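Local structure of hydratase ChsH1 (Mycobacterium tuberculosis, 4W78) at residues S3-A8 with K90-A95; M66-T71 with M158-L163; V129-K132 with G137-W140; K132-A135 with W140-N143. The protein catalyses the hydration of a steroid enoyl-CoA (3-oxo-4,17-pregnadiene-20-carboxyl-CoA) during cholesterol side-chain degradation, and is found in complex with its partner hydratase ChsH2. All coordinates share one frame; numbering follows the deposited sequence.

Contact 1 of 4, residues S3-A8 with K90-A95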
# COMPACT_ATOMS: atom_id res chain seq x y z
N SER A 3 -4.24 26.58 33.60
CA SER A 3 -2.97 27.25 33.88
C SER A 3 -1.79 26.30 33.69
O SER A 3 -0.80 26.66 33.06
CB SER A 3 -2.96 27.83 35.30
N ASP A 4 -1.91 25.09 34.24
CA ASP A 4 -0.85 24.10 34.10
C ASP A 4 -0.70 23.64 32.65
O ASP A 4 0.39 23.27 32.22
CB ASP A 4 -1.10 22.90 35.01
CG ASP A 4 -1.10 23.27 36.47
OD1 ASP A 4 -0.61 24.37 36.83
OD2 ASP A 4 -1.60 22.46 37.29
N ILE A 5 -1.80 23.64 31.90
CA ILE A 5 -1.76 23.31 30.48
C ILE A 5 -0.96 24.35 29.69
O ILE A 5 -0.10 24.01 28.88
CB ILE A 5 -3.17 23.18 29.88
CG1 ILE A 5 -3.92 22.02 30.55
CG2 ILE A 5 -3.11 22.99 28.37
CD1 ILE A 5 -5.36 21.89 30.12
N GLN A 6 -1.26 25.62 29.92
CA GLN A 6 -0.53 26.70 29.26
C GLN A 6 0.96 26.65 29.59
O GLN A 6 1.80 26.86 28.71
CB GLN A 6 -1.12 28.06 29.63
CG GLN A 6 -2.51 28.28 29.05
CD GLN A 6 -3.22 29.47 29.67
OE1 GLN A 6 -2.88 29.91 30.77
NE2 GLN A 6 -4.21 30.00 28.96
N GLU A 7 1.29 26.37 30.85
CA GLU A 7 2.68 26.25 31.28
C GLU A 7 3.38 25.07 30.60
O GLU A 7 4.53 25.19 30.17
CB GLU A 7 2.77 26.15 32.81
CG GLU A 7 2.27 27.39 33.53
CD GLU A 7 2.29 27.25 35.04
OE1 GLU A 7 2.92 26.30 35.55
OE2 GLU A 7 1.69 28.11 35.73
N ALA A 8 2.69 23.94 30.48
CA ALA A 8 3.28 22.77 29.84
C ALA A 8 3.51 23.00 28.36
O ALA A 8 4.53 22.59 27.81
CB ALA A 8 2.40 21.54 30.04
N LYS A 90 0.03 13.52 25.14
CA LYS A 90 0.05 13.05 26.53
C LYS A 90 -0.57 14.05 27.51
O LYS A 90 -1.36 13.67 28.37
CB LYS A 90 1.48 12.70 26.96
CG LYS A 90 1.59 12.14 28.37
CD LYS A 90 0.91 10.78 28.49
CE LYS A 90 1.44 9.99 29.69
NZ LYS A 90 1.38 10.75 30.97
N LEU A 91 -0.18 15.31 27.38
CA LEU A 91 -0.72 16.38 28.22
C LEU A 91 -2.24 16.37 28.19
O LEU A 91 -2.88 16.33 29.24
CB LEU A 91 -0.20 17.74 27.73
CG LEU A 91 -0.65 18.99 28.47
CD1 LEU A 91 -0.10 19.00 29.90
CD2 LEU A 91 -0.23 20.25 27.71
N PHE A 92 -2.82 16.39 26.99
CA PHE A 92 -4.28 16.47 26.86
C PHE A 92 -5.02 15.18 27.20
O PHE A 92 -6.12 15.22 27.77
CB PHE A 92 -4.68 17.02 25.48
CG PHE A 92 -4.41 18.49 25.36
CD1 PHE A 92 -5.21 19.40 26.03
CD2 PHE A 92 -3.33 18.95 24.62
CE1 PHE A 92 -4.94 20.76 25.95
CE2 PHE A 92 -3.07 20.31 24.52
CZ PHE A 92 -3.88 21.21 25.19
N ASP A 93 -4.42 14.04 26.89
CA ASP A 93 -4.97 12.76 27.32
C ASP A 93 -5.07 12.70 28.84
O ASP A 93 -6.08 12.24 29.40
CB ASP A 93 -4.11 11.59 26.83
CG ASP A 93 -4.34 11.27 25.38
OD1 ASP A 93 -5.29 11.82 24.78
OD2 ASP A 93 -3.57 10.46 24.82
N ASP A 94 -4.03 13.18 29.51
CA ASP A 94 -3.97 13.14 30.97
C ASP A 94 -5.02 14.05 31.60
O ASP A 94 -5.49 13.80 32.71
CB ASP A 94 -2.58 13.54 31.46
CG ASP A 94 -1.56 12.43 31.29
OD1 ASP A 94 -1.99 11.27 31.09
OD2 ASP A 94 -0.35 12.71 31.38
N ALA A 95 -5.39 15.10 30.88
CA ALA A 95 -6.39 16.04 31.35
C ALA A 95 -7.80 15.60 30.95
O ALA A 95 -8.77 16.33 31.18
CB ALA A 95 -6.09 17.44 30.83

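Contact 2 of 4, residues M66-T71 with M158-L163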
# COMPACT_ATOMS: atom_id res chain seq x y z
N MET A 66 1.47 14.61 -2.78
CA MET A 66 2.24 13.52 -2.16
C MET A 66 3.26 13.96 -1.11
O MET A 66 3.91 13.10 -0.51
CB MET A 66 2.97 12.68 -3.22
CG MET A 66 2.07 11.74 -4.00
SD MET A 66 3.02 10.54 -4.96
CE MET A 66 3.51 9.38 -3.68
N ILE A 67 3.39 15.26 -0.83
CA ILE A 67 4.47 15.71 0.06
C ILE A 67 4.48 15.00 1.41
O ILE A 67 5.53 14.54 1.85
CB ILE A 67 4.54 17.25 0.22
CG1 ILE A 67 5.81 17.65 0.98
CG2 ILE A 67 3.30 17.80 0.94
CD1 ILE A 67 7.08 17.41 0.19
N GLN A 68 3.31 14.83 2.02
CA GLN A 68 3.24 14.20 3.33
C GLN A 68 3.47 12.69 3.24
O GLN A 68 3.87 12.06 4.23
CB GLN A 68 1.88 14.51 3.95
CG GLN A 68 1.74 14.20 5.42
CD GLN A 68 0.46 14.79 6.00
OE1 GLN A 68 -0.17 15.65 5.40
NE2 GLN A 68 0.05 14.30 7.16
N VAL A 69 3.23 12.10 2.07
CA VAL A 69 3.43 10.66 1.91
C VAL A 69 4.89 10.27 2.12
O VAL A 69 5.18 9.25 2.76
CB VAL A 69 2.95 10.20 0.51
CG1 VAL A 69 3.15 8.72 0.32
CG2 VAL A 69 1.48 10.57 0.34
N TRP A 70 5.81 11.09 1.61
CA TRP A 70 7.21 10.71 1.66
C TRP A 70 7.69 10.51 3.08
O TRP A 70 8.52 9.63 3.34
CB TRP A 70 8.08 11.76 0.95
CG TRP A 70 7.62 12.01 -0.45
CD1 TRP A 70 7.14 13.18 -0.95
CD2 TRP A 70 7.54 11.05 -1.52
NE1 TRP A 70 6.77 13.02 -2.27
CE2 TRP A 70 7.02 11.72 -2.64
CE3 TRP A 70 7.87 9.69 -1.64
CZ2 TRP A 70 6.80 11.09 -3.86
CZ3 TRP A 70 7.66 9.06 -2.85
CH2 TRP A 70 7.13 9.76 -3.95
N THR A 71 7.15 11.32 4.00
CA THR A 71 7.66 11.31 5.37
C THR A 71 6.77 10.58 6.37
O THR A 71 7.01 10.62 7.58
CB THR A 71 7.97 12.73 5.88
OG1 THR A 71 6.86 13.58 5.57
CG2 THR A 71 9.20 13.30 5.18
N MET A 158 3.03 23.04 5.85
CA MET A 158 1.67 22.69 6.21
C MET A 158 1.30 23.30 7.54
O MET A 158 2.10 23.32 8.47
CB MET A 158 1.54 21.18 6.28
CG MET A 158 0.22 20.68 6.83
SD MET A 158 0.07 18.92 6.61
CE MET A 158 1.21 18.28 7.80
N ASN A 159 0.08 23.83 7.62
CA ASN A 159 -0.53 24.19 8.88
C ASN A 159 -1.57 23.11 9.15
O ASN A 159 -2.47 22.89 8.32
CB ASN A 159 -1.16 25.57 8.79
CG ASN A 159 -0.15 26.66 8.45
OD1 ASN A 159 0.94 26.72 9.03
ND2 ASN A 159 -0.50 27.52 7.49
N TRP A 160 -1.41 22.40 10.26
CA TRP A 160 -2.22 21.23 10.62
C TRP A 160 -2.95 21.55 11.91
O TRP A 160 -2.31 21.97 12.87
CB TRP A 160 -1.28 20.05 10.87
CG TRP A 160 -1.95 18.73 11.03
CD1 TRP A 160 -2.21 18.04 12.19
CD2 TRP A 160 -2.44 17.95 9.97
NE1 TRP A 160 -2.85 16.86 11.89
CE2 TRP A 160 -3.00 16.78 10.53
CE3 TRP A 160 -2.46 18.12 8.60
CZ2 TRP A 160 -3.57 15.79 9.74
CZ3 TRP A 160 -2.99 17.19 7.84
CH2 TRP A 160 -3.56 16.01 8.39
N ARG A 161 -4.26 21.37 11.96
CA ARG A 161 -5.00 21.68 13.17
C ARG A 161 -5.83 20.49 13.62
O ARG A 161 -6.55 19.88 12.82
CB ARG A 161 -5.90 22.89 12.95
CG ARG A 161 -6.65 23.40 14.16
CD ARG A 161 -7.47 24.62 13.70
NE ARG A 161 -8.27 25.26 14.73
CZ ARG A 161 -9.59 25.42 14.65
NH1 ARG A 161 -10.27 24.97 13.60
NH2 ARG A 161 -10.25 26.03 15.63
N ILE A 162 -5.71 20.15 14.90
CA ILE A 162 -6.51 19.08 15.47
C ILE A 162 -7.27 19.59 16.69
O ILE A 162 -6.93 20.63 17.26
CB ILE A 162 -5.65 17.87 15.90
CG1 ILE A 162 -4.74 18.24 17.07
CG2 ILE A 162 -4.85 17.35 14.72
CD1 ILE A 162 -3.99 17.04 17.69
N LEU A 163 -8.29 18.83 17.06
CA LEU A 163 -9.07 19.09 18.25
C LEU A 163 -8.94 17.89 19.18
O LEU A 163 -9.25 16.76 18.78
CB LEU A 163 -10.54 19.30 17.88
CG LEU A 163 -11.53 19.35 19.04
CD1 LEU A 163 -11.31 20.57 19.93
CD2 LEU A 163 -12.96 19.31 18.49

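Contact 3 of 4, residues V129-K132 with G137-W140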
# COMPACT_ATOMS: atom_id res chain seq x y z
N VAL A 129 -5.29 26.49 21.81
CA VAL A 129 -6.40 27.36 22.20
C VAL A 129 -7.48 26.55 22.89
O VAL A 129 -7.88 25.50 22.40
CB VAL A 129 -7.01 28.05 20.96
CG1 VAL A 129 -8.24 28.87 21.36
CG2 VAL A 129 -5.99 28.93 20.28
N GLY A 130 -7.97 27.05 24.02
CA GLY A 130 -8.98 26.34 24.78
C GLY A 130 -9.02 26.75 26.24
O GLY A 130 -8.24 27.59 26.69
N PRO A 131 -9.94 26.14 27.01
CA PRO A 131 -10.91 25.15 26.51
C PRO A 131 -12.07 25.80 25.75
O PRO A 131 -12.53 26.88 26.11
CB PRO A 131 -11.41 24.50 27.80
CG PRO A 131 -11.25 25.55 28.84
CD PRO A 131 -10.03 26.33 28.46
N LYS A 132 -12.53 25.12 24.70
CA LYS A 132 -13.66 25.60 23.91
C LYS A 132 -14.79 24.59 23.98
O LYS A 132 -14.56 23.38 24.03
CB LYS A 132 -13.26 25.76 22.44
CG LYS A 132 -12.18 26.79 22.18
CD LYS A 132 -12.68 28.19 22.48
CE LYS A 132 -11.67 29.23 22.02
NZ LYS A 132 -12.07 30.61 22.44
N GLY A 137 -17.80 18.15 22.07
CA GLY A 137 -17.52 18.22 23.50
C GLY A 137 -16.51 19.30 23.81
O GLY A 137 -16.00 19.96 22.91
N GLU A 138 -16.22 19.50 25.10
CA GLU A 138 -15.20 20.46 25.49
C GLU A 138 -13.85 20.01 24.95
O GLU A 138 -13.50 18.83 25.03
CB GLU A 138 -15.14 20.62 27.01
CG GLU A 138 -14.23 21.75 27.48
CD GLU A 138 -14.16 21.88 29.00
OE1 GLU A 138 -13.60 20.98 29.65
OE2 GLU A 138 -14.67 22.90 29.53
N GLY A 139 -13.09 20.94 24.39
CA GLY A 139 -11.81 20.58 23.81
C GLY A 139 -10.82 21.71 23.65
O GLY A 139 -11.11 22.88 23.92
N TRP A 140 -9.63 21.34 23.20
CA TRP A 140 -8.57 22.31 22.90
C TRP A 140 -8.13 22.12 21.47
O TRP A 140 -7.99 20.99 21.01
CB TRP A 140 -7.37 22.06 23.80
CG TRP A 140 -7.55 22.48 25.21
CD1 TRP A 140 -8.36 21.89 26.14
CD2 TRP A 140 -6.89 23.56 25.87
NE1 TRP A 140 -8.25 22.55 27.34
CE2 TRP A 140 -7.36 23.58 27.20
CE3 TRP A 140 -5.95 24.51 25.47
CZ2 TRP A 140 -6.92 24.52 28.13
CZ3 TRP A 140 -5.52 25.45 26.39
CH2 TRP A 140 -6.00 25.44 27.71

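Contact 4 of 4, residues K132-A135 with W140-N143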
# COMPACT_ATOMS: atom_id res chain seq x y z
N LYS A 132 -12.53 25.12 24.70
CA LYS A 132 -13.66 25.60 23.91
C LYS A 132 -14.79 24.59 23.98
O LYS A 132 -14.56 23.38 24.03
CB LYS A 132 -13.26 25.76 22.44
CG LYS A 132 -12.18 26.79 22.18
CD LYS A 132 -12.68 28.19 22.48
CE LYS A 132 -11.67 29.23 22.02
NZ LYS A 132 -12.07 30.61 22.44
N GLN A 133 -16.02 25.10 23.96
CA GLN A 133 -17.18 24.24 23.77
C GLN A 133 -17.31 23.97 22.28
O GLN A 133 -17.35 24.91 21.48
CB GLN A 133 -18.45 24.90 24.31
CG GLN A 133 -18.34 25.30 25.78
CD GLN A 133 -18.00 24.13 26.69
OE1 GLN A 133 -18.55 23.04 26.55
NE2 GLN A 133 -17.09 24.36 27.63
N THR A 134 -17.33 22.70 21.91
CA THR A 134 -17.46 22.32 20.51
C THR A 134 -18.60 21.32 20.37
O THR A 134 -19.10 20.81 21.37
CB THR A 134 -16.16 21.70 19.96
OG1 THR A 134 -16.15 20.29 20.23
CG2 THR A 134 -14.93 22.35 20.59
N ALA A 135 -18.99 21.04 19.13
CA ALA A 135 -20.08 20.10 18.86
C ALA A 135 -19.71 18.67 19.25
O ALA A 135 -20.58 17.80 19.32
CB ALA A 135 -20.49 20.16 17.40
N TRP A 140 -9.63 21.34 23.20
CA TRP A 140 -8.57 22.31 22.90
C TRP A 140 -8.13 22.12 21.47
O TRP A 140 -7.99 20.99 21.01
CB TRP A 140 -7.37 22.06 23.80
CG TRP A 140 -7.55 22.48 25.21
CD1 TRP A 140 -8.36 21.89 26.14
CD2 TRP A 140 -6.89 23.56 25.87
NE1 TRP A 140 -8.25 22.55 27.34
CE2 TRP A 140 -7.36 23.58 27.20
CE3 TRP A 140 -5.95 24.51 25.47
CZ2 TRP A 140 -6.92 24.52 28.13
CZ3 TRP A 140 -5.52 25.45 26.39
CH2 TRP A 140 -6.00 25.44 27.71
N PHE A 141 -7.92 23.22 20.76
CA PHE A 141 -7.39 23.12 19.40
C PHE A 141 -5.88 23.27 19.43
O PHE A 141 -5.35 24.12 20.14
CB PHE A 141 -7.99 24.19 18.49
CG PHE A 141 -9.47 24.01 18.22
CD1 PHE A 141 -9.88 23.20 17.18
CD2 PHE A 141 -10.42 24.64 19.00
CE1 PHE A 141 -11.23 23.03 16.91
CE2 PHE A 141 -11.77 24.47 18.74
CZ PHE A 141 -12.17 23.66 17.69
N ILE A 142 -5.20 22.43 18.65
CA ILE A 142 -3.74 22.42 18.60
C ILE A 142 -3.30 22.57 17.14
O ILE A 142 -3.67 21.76 16.29
CB ILE A 142 -3.18 21.10 19.15
CG1 ILE A 142 -3.51 20.98 20.63
CG2 ILE A 142 -1.67 21.04 18.94
CD1 ILE A 142 -4.15 19.67 20.99
N ASN A 143 -2.54 23.62 16.87
CA ASN A 143 -1.95 23.85 15.55
C ASN A 143 -0.49 23.47 15.49
O ASN A 143 0.25 23.62 16.49
CB ASN A 143 -2.07 25.33 15.18
CG ASN A 143 -3.51 25.76 15.00
OD1 ASN A 143 -4.04 25.72 13.89
ND2 ASN A 143 -4.15 26.16 16.09

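Contact 1 of 4, residues S3-A8 with K90-A95
Ile5 and Ala8 face Leu91 and Phe92 across two helical segments that run nearly antiparallel, at 169°, with their axes 11.0 Å apart. The pair forms a small antiparallel helix packing at one end of the hot-dog domain, where the N-terminal helix 3-13 lies beside helix 85-94. The nearest CA atoms across the contact, those of Ile5 and Leu91, are 7.4 Å apart. No hydrogen bond joins the two segments, and the contact is made by apolar groups.

Leu91 carries its CG anti to the backbone N (chi1 179°), which sends its forked end across to the N-terminal helix. Both methyls reach the small side chain of Ala8: CD1 of Leu91 lies 3.6 Å from Ala8 CB and CD2 of Leu91 3.7 Å from that same carbon. CD2 of Leu91 also passes by the carbonyl of Ile5, so the leucine packs against backbone as well as side chain. The two branches of Ile5 serve different neighbours. Its CG1 branch leads to Trp140 of strand 139-150, whereas CG2 turns to the ring of Phe92, a residue that in its turn rests on Ile142 of that strand. Helices and sheet thus share one apolar layer.

On the outer side of helix 85-94, Lys90 NZ meets the syn lone pair of Asp94 OD2 at 2.6 Å, a salt bridge spanning one turn. Asp93 OD1 forms a salt bridge with Lys164 of strand 153-165. Within the apolar layer, Ile5 CG2 lies obliquely to the phenyl ring, 3.7 Å from Phe92 CZ and 3.8 Å from Phe92 CE1.

Contact 2 of 4, residues M66-T71 with M158-L163
Gln68 reaches out from the short, weakly bonded helix 67-70 to Met158 and Trp160, which lie two residues apart on strand 153-165. Its CG is anti to the backbone N (chi1 -167°) and the chain is extended beyond it, which carries the amide out from the helix to meet the Met158 side chain coming from the strand; the CA atoms of Gln68 and Met158 stay 9.1 Å apart.

The close part is at the thioether: Gln68 OE1 lies 3.5 Å from Met158 SD. A bend in the methionine at chi3 (72°) brings its methyl back beside the amide, with Met158 CE 4.0 Å from Gln68 CD. Toward Trp160 the packing is looser. The amide stands almost upright to the indole, the planes 83° apart, and meets it obliquely, with Gln68 OE1 4.0 Å from Trp160 CZ3 and Gln68 NE2 4.2 Å from Trp160 CH2. No hydrogen bond links the segments, and both Gln68 and Trp160 remain partly exposed.

The ChsH2 chain of the assembly adds to the packing: its Leu53 lies on Gln68 and its Ile52 on Trp160. A helix packed on the face of an antiparallel sheet is consistent with the hot-dog fold of this family, here next to the ChsH2 chain.

Contact 3 of 4, residues V129-K132 with G137-W140
Lys132 and Gly139 form an antiparallel hydrogen-bonded pair near the end of the hairpin. Lys132 N gives a nearly straight bond (173°) to Gly139 O at 2.8 Å, and Gly139 N returns one to Lys132 O at 2.9 Å. The next backbone bond joins Val129 to Phe141, so strand 119-134 has two residues, Gly130 and Pro131, opposite the single Trp140, as in a beta bulge.

CA-H...O contacts accompany these bonds: Trp140 CA to Val129 O and Pro131 CA to Gly139 O between them, and Glu138 CA to Lys132 O, 3.3 Å, on the turn side.

The aromatic contact is CH-pi. The cis peptide before Pro131 lies over one indole face, with Gly130 CA 3.7 Å from the centroid of the six-membered ring and Pro131 CA 4.0 Å from that of the five-membered ring of Trp140. Having no side chain, Gly130 lets the ring settle directly on its backbone.

Among apolar side-chain contacts, Pro131 CD meets Trp140 CZ2 at 3.6 Å, while Pro131 CB abuts the aliphatic part of Glu138, whose OE1 is bonded to Tyr97 OH.

Trp140 is further packed by Phe92 of helix 85-94 and, edge to face, by Tyr97, and its backbone bonds to Lys164 of strand 153-165.

Contact 4 of 4, residues K132-A135 with W140-N143
The ring of Phe141 turns an edge to the aliphatic root of Lys132: Phe141 CE2 lies 4.2 Å from Lys132 CG, which sits near the ring plane, and about as far from Lys132 CB. The two side chains cross at roughly a right angle. Beyond CG the lysine bends (chi2 -67°) and carries the amino group off from the phenyl ring, so methylenes alone make the contact. Further round the ring, Thr134 CG2 approaches Phe141 CZ obliquely at 4.2 Å. No hydrogen bond crosses between the two segments, and the buried area of 141 Å² reflects light packing at the surface.

Both segments belong to the beta hairpin of strands 119-134 and 139-150 in the antiparallel hot-dog sheet, close to the turn that joins them. Thr134 helps to shape that turn with its other branch: OG1 is hydrogen-bonded to Leu136 N, which makes an ST turn, and also to Gly137 O. Its methyl is thereby left for the apolar side, where Leu163 of strand 153-165 touches both Thr134 and Phe141.

Arg161 of strand 153-165 makes a cation-pi interaction with Phe141. Next to it, Asn143 ND2 bonds to Asp127 O, a side-chain tie back to strand 119-134.

How the contacts relate
From the N terminus, helix 3-13 waits until helix 85-94 for its partner, and contact 1 closes that loop. Contact 2 opens inside it at residues 66-71 and closes only at 158-163, so contacts 1 and 2 cross. Contacts 3 and 4 follow contact 1 in series and are nested within the loop of contact 2; they share Lys132 and Trp140 and close the short hairpin between strands 119-134 and 139-150. Contact 1 touches this hairpin through Ile5 and Phe92. Strand 153-165 lies beside 139-150 in the sheet, where Ile162 O meets Ile142 N at 2.9 Å, joining contact 2 to contact 4.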